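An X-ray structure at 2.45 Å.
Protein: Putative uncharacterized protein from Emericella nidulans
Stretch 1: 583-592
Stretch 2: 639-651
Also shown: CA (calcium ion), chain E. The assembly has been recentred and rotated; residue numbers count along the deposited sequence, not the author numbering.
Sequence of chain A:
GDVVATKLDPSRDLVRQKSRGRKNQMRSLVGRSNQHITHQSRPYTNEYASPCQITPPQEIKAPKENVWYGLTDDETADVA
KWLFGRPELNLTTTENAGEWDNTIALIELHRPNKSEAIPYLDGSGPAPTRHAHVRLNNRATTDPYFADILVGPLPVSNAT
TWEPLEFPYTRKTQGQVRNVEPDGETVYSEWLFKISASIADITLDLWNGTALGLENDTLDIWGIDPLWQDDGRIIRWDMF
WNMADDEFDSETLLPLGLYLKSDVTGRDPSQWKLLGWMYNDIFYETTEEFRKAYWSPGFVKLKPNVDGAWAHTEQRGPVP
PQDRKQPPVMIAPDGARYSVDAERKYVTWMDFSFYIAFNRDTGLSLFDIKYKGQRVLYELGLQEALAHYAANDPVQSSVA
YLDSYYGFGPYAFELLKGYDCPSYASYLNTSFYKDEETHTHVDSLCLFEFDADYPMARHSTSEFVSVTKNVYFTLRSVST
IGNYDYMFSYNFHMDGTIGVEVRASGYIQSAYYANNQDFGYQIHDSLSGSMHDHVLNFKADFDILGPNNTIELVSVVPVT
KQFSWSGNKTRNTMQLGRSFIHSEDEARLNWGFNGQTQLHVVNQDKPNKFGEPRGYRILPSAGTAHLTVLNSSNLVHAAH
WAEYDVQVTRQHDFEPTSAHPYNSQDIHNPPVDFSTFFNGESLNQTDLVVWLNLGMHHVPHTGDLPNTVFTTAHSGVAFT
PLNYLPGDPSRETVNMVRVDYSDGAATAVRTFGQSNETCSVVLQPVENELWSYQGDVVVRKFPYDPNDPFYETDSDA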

# COMPACT_ATOMS: atom_id res chain seq x y z
N SER A 583 19.11 -13.10 20.24
CA SER A 583 20.13 -13.85 19.53
C SER A 583 19.71 -14.17 18.09
O SER A 583 18.52 -14.13 17.76
N GLU A 584 20.69 -14.48 17.26
CA GLU A 584 20.45 -14.92 15.89
C GLU A 584 19.66 -16.24 15.79
O GLU A 584 19.17 -16.58 14.72
N ASP A 585 19.56 -16.97 16.90
CA ASP A 585 18.80 -18.22 16.91
C ASP A 585 17.30 -17.97 16.70
O ASP A 585 16.60 -18.81 16.14
N GLU A 586 16.84 -16.79 17.13
CA GLU A 586 15.42 -16.43 17.08
C GLU A 586 15.19 -15.19 16.21
O GLU A 586 14.24 -14.42 16.42
N ALA A 587 16.04 -15.00 15.21
CA ALA A 587 16.06 -13.76 14.42
C ALA A 587 15.55 -13.93 12.98
O ALA A 587 15.77 -13.06 12.15
N ARG A 588 14.87 -15.03 12.69
CA ARG A 588 14.29 -15.25 11.37
C ARG A 588 12.79 -15.41 11.51
O ARG A 588 12.30 -16.45 11.94
N LEU A 589 12.05 -14.37 11.14
CA LEU A 589 10.63 -14.31 11.44
C LEU A 589 9.79 -13.80 10.28
O LEU A 589 10.31 -13.32 9.26
N ASN A 590 8.48 -13.94 10.43
CA ASN A 590 7.52 -13.50 9.44
C ASN A 590 6.53 -12.54 10.06
O ASN A 590 6.33 -12.52 11.28
N TRP A 591 5.92 -11.71 9.21
CA TRP A 591 4.94 -10.74 9.68
C TRP A 591 3.76 -11.51 10.28
O TRP A 591 3.33 -12.53 9.73
N GLY A 592 3.27 -11.05 11.42
CA GLY A 592 2.31 -11.83 12.20
C GLY A 592 0.93 -12.02 11.59
O GLY A 592 0.61 -11.45 10.54
N ALA A 639 19.59 -19.57 -2.31
CA ALA A 639 18.79 -18.40 -1.94
C ALA A 639 18.06 -18.62 -0.61
O ALA A 639 16.83 -18.59 -0.55
N HIS A 640 18.83 -18.84 0.45
CA HIS A 640 18.23 -19.10 1.77
C HIS A 640 17.60 -17.86 2.40
O HIS A 640 16.86 -17.96 3.38
N TRP A 641 17.92 -16.69 1.85
CA TRP A 641 17.34 -15.43 2.31
C TRP A 641 15.87 -15.31 1.92
O TRP A 641 15.13 -14.52 2.51
N ALA A 642 15.44 -16.08 0.93
CA ALA A 642 14.06 -16.03 0.44
C ALA A 642 13.06 -16.71 1.37
O ALA A 642 11.86 -16.66 1.11
N GLU A 643 13.52 -17.32 2.46
CA GLU A 643 12.66 -18.19 3.26
C GLU A 643 11.87 -17.50 4.38
O GLU A 643 11.00 -18.13 4.98
N TYR A 644 12.19 -16.24 4.68
CA TYR A 644 11.48 -15.46 5.71
C TYR A 644 11.31 -13.99 5.28
O TYR A 644 12.04 -13.50 4.41
N ASP A 645 10.35 -13.30 5.89
CA ASP A 645 10.08 -11.89 5.56
C ASP A 645 11.14 -10.97 6.14
O ASP A 645 11.57 -10.02 5.49
N VAL A 646 11.54 -11.23 7.38
CA VAL A 646 12.45 -10.35 8.12
C VAL A 646 13.48 -11.22 8.81
O VAL A 646 13.14 -12.18 9.48
N GLN A 647 14.74 -10.87 8.62
CA GLN A 647 15.85 -11.66 9.10
C GLN A 647 16.93 -10.72 9.63
O GLN A 647 17.34 -9.78 8.95
N VAL A 648 17.36 -10.95 10.86
CA VAL A 648 18.31 -10.06 11.51
C VAL A 648 19.58 -10.83 11.87
O VAL A 648 19.52 -11.91 12.45
N THR A 649 20.72 -10.27 11.48
CA THR A 649 22.03 -10.84 11.78
C THR A 649 22.94 -9.75 12.30
O THR A 649 22.71 -8.56 12.08
N ARG A 650 24.00 -10.17 12.99
CA ARG A 650 24.99 -9.23 13.48
C ARG A 650 25.86 -8.79 12.31
O ARG A 650 26.21 -9.61 11.46
N GLN A 651 26.19 -7.50 12.28
CA GLN A 651 26.97 -6.93 11.19
C GLN A 651 28.41 -7.47 11.22
O GLN A 651 29.03 -7.58 12.28

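The most unusual feature is Glu584, whose carboxylate serves a calcium ion and the opposing backbone at once. Its CA-to-CB bond points sideways, but an m, t rotamer carries the end across: OE1 and OE2 bind the calcium at 2.5 and 2.6 Å, while Arg650 N donates to Glu584 OE2 at 2.8 Å and 175°, nearly linear. Water 3, also a calcium ligand, donates to Arg650 O at 2.8 Å, so the metal site touches both stretches.

Farther along, antiparallel pairing places Arg588 and Gln647 on one sheet face. Arg588 (m, t, p) lays CB over the Tyr644 ring, 3.9 Å from its centroid and 6° off the normal. Its guanidinium then turns edge-on to Gln647 (m, t), with NE and NH2 donating to Gln647 OE1 at 2.9 and 3.0 Å. The salt bridge from Arg588 NH2 to Glu643 OE1 is long, 3.8 Å; water 1 reinforces it, accepting from Arg588 NH1 (3.0 Å) and donating to Glu643 OE1 (2.7 Å).

Leu589 and Val646 share the other face, Leu589 CD1 lying 3.4 Å from Val646 CG1. With chi1 at -62° (m), Trp591 brings CZ2 within 3.3 Å of Val646 CG2. Asp645, pointing toward stretch 1 (m), accepts from Trp591 N at OD1 (2.9 Å, 162°).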

# COMPACT_ATOMS: atom_id res chain seq x y z
CB SER A 583 20.43 -15.14 20.32
OG SER A 583 20.28 -16.31 19.53
CB GLU A 584 21.77 -15.07 15.15
CG GLU A 584 22.45 -13.75 14.83
CD GLU A 584 23.76 -13.93 14.08
OE1 GLU A 584 24.37 -15.02 14.17
OE2 GLU A 584 24.21 -12.97 13.42
CB ASP A 585 19.02 -19.00 18.21
CG ASP A 585 20.47 -19.44 18.40
OD1 ASP A 585 21.15 -19.76 17.40
OD2 ASP A 585 20.93 -19.48 19.57
CB GLU A 586 14.90 -16.18 18.51
CG GLU A 586 15.67 -15.09 19.26
CD GLU A 586 15.23 -14.90 20.71
OE1 GLU A 586 16.12 -14.85 21.58
OE2 GLU A 586 14.01 -14.79 20.97
CB ALA A 587 17.47 -13.18 14.41
CB ARG A 588 14.90 -16.49 10.70
CG ARG A 588 16.39 -16.41 10.49
CD ARG A 588 16.92 -17.64 9.77
NE ARG A 588 16.71 -17.59 8.33
CZ ARG A 588 16.99 -18.59 7.49
NH1 ARG A 588 17.50 -19.73 7.93
NH2 ARG A 588 16.75 -18.44 6.18
CB LEU A 589 10.39 -13.48 12.72
CG LEU A 589 11.41 -12.41 13.12
CD1 LEU A 589 11.56 -11.37 12.02
CD2 LEU A 589 11.00 -11.74 14.42
CB ASN A 590 6.81 -14.71 8.84
CG ASN A 590 7.75 -15.58 8.03
OD1 ASN A 590 8.54 -15.07 7.25
ND2 ASN A 590 7.67 -16.89 8.21
CB TRP A 591 4.50 -9.81 8.55
CG TRP A 591 5.64 -9.00 7.98
CD1 TRP A 591 6.21 -9.15 6.75
CD2 TRP A 591 6.34 -7.92 8.62
NE1 TRP A 591 7.22 -8.23 6.59
CE2 TRP A 591 7.32 -7.47 7.72
CE3 TRP A 591 6.23 -7.30 9.87
CZ2 TRP A 591 8.19 -6.42 8.02
CZ3 TRP A 591 7.10 -6.26 10.17
CH2 TRP A 591 8.07 -5.83 9.25
CB ALA A 639 17.79 -18.09 -3.04
CB HIS A 640 19.26 -19.68 2.73
CG HIS A 640 19.47 -21.15 2.57
ND1 HIS A 640 18.44 -22.07 2.71
CD2 HIS A 640 20.58 -21.88 2.32
CE1 HIS A 640 18.92 -23.29 2.53
NE2 HIS A 640 20.21 -23.20 2.29
CB TRP A 641 18.12 -14.24 1.73
CG TRP A 641 18.32 -14.34 0.27
CD1 TRP A 641 19.42 -14.82 -0.37
CD2 TRP A 641 17.38 -14.00 -0.75
NE1 TRP A 641 19.24 -14.78 -1.73
CE2 TRP A 641 17.99 -14.29 -1.99
CE3 TRP A 641 16.09 -13.47 -0.74
CZ2 TRP A 641 17.35 -14.06 -3.20
CZ3 TRP A 641 15.45 -13.24 -1.95
CH2 TRP A 641 16.08 -13.53 -3.16
CB ALA A 642 13.97 -16.63 -0.95
CB GLU A 643 13.49 -19.34 3.84
CG GLU A 643 14.21 -20.15 2.76
CD GLU A 643 15.06 -21.27 3.32
OE1 GLU A 643 15.10 -21.44 4.56
OE2 GLU A 643 15.67 -21.98 2.50
CB TYR A 644 12.22 -15.52 7.06
CG TYR A 644 12.39 -16.92 7.62
CD1 TYR A 644 11.55 -17.39 8.63
CD2 TYR A 644 13.39 -17.77 7.15
CE1 TYR A 644 11.70 -18.68 9.15
CE2 TYR A 644 13.54 -19.05 7.65
CZ TYR A 644 12.69 -19.50 8.64
OH TYR A 644 12.84 -20.77 9.15
CB ASP A 645 8.72 -11.44 6.11
CG ASP A 645 7.57 -12.31 5.66
OD1 ASP A 645 6.60 -12.44 6.44
OD2 ASP A 645 7.63 -12.87 4.55
CB VAL A 646 11.67 -9.49 9.15
CG1 VAL A 646 12.63 -8.81 10.12
CG2 VAL A 646 10.81 -8.46 8.43
CB GLN A 647 16.38 -12.56 7.97
CG GLN A 647 15.35 -13.59 7.49
CD GLN A 647 15.79 -14.39 6.29
OE1 GLN A 647 16.29 -15.50 6.43
NE2 GLN A 647 15.60 -13.84 5.09
CB VAL A 648 17.71 -9.41 12.77
CG1 VAL A 648 18.64 -8.35 13.29
CG2 VAL A 648 16.34 -8.81 12.45
CB THR A 649 22.71 -11.42 10.53
OG1 THR A 649 23.00 -10.37 9.60
CG2 THR A 649 21.83 -12.47 9.86
CB ARG A 650 25.85 -9.85 14.57
CG ARG A 650 26.81 -8.85 15.15
CD ARG A 650 27.45 -9.36 16.41
NE ARG A 650 28.22 -8.30 17.05
CZ ARG A 650 28.99 -8.48 18.12
NH1 ARG A 650 29.10 -9.69 18.68
NH2 ARG A 650 29.65 -7.45 18.64
CB GLN A 651 26.99 -5.40 11.28
CG GLN A 651 27.43 -4.68 9.98
CD GLN A 651 28.94 -4.64 9.77
OE1 GLN A 651 29.72 -4.75 10.72
NE2 GLN A 651 29.35 -4.49 8.52
CA CA E . 26.24 -14.41 12.65
O HOH W 1 17.68 -21.33 5.43
O HOH W 2 9.69 -7.87 4.54
O HOH W 3 26.25 -12.44 11.21
O HOH W 4 28.10 -14.86 11.27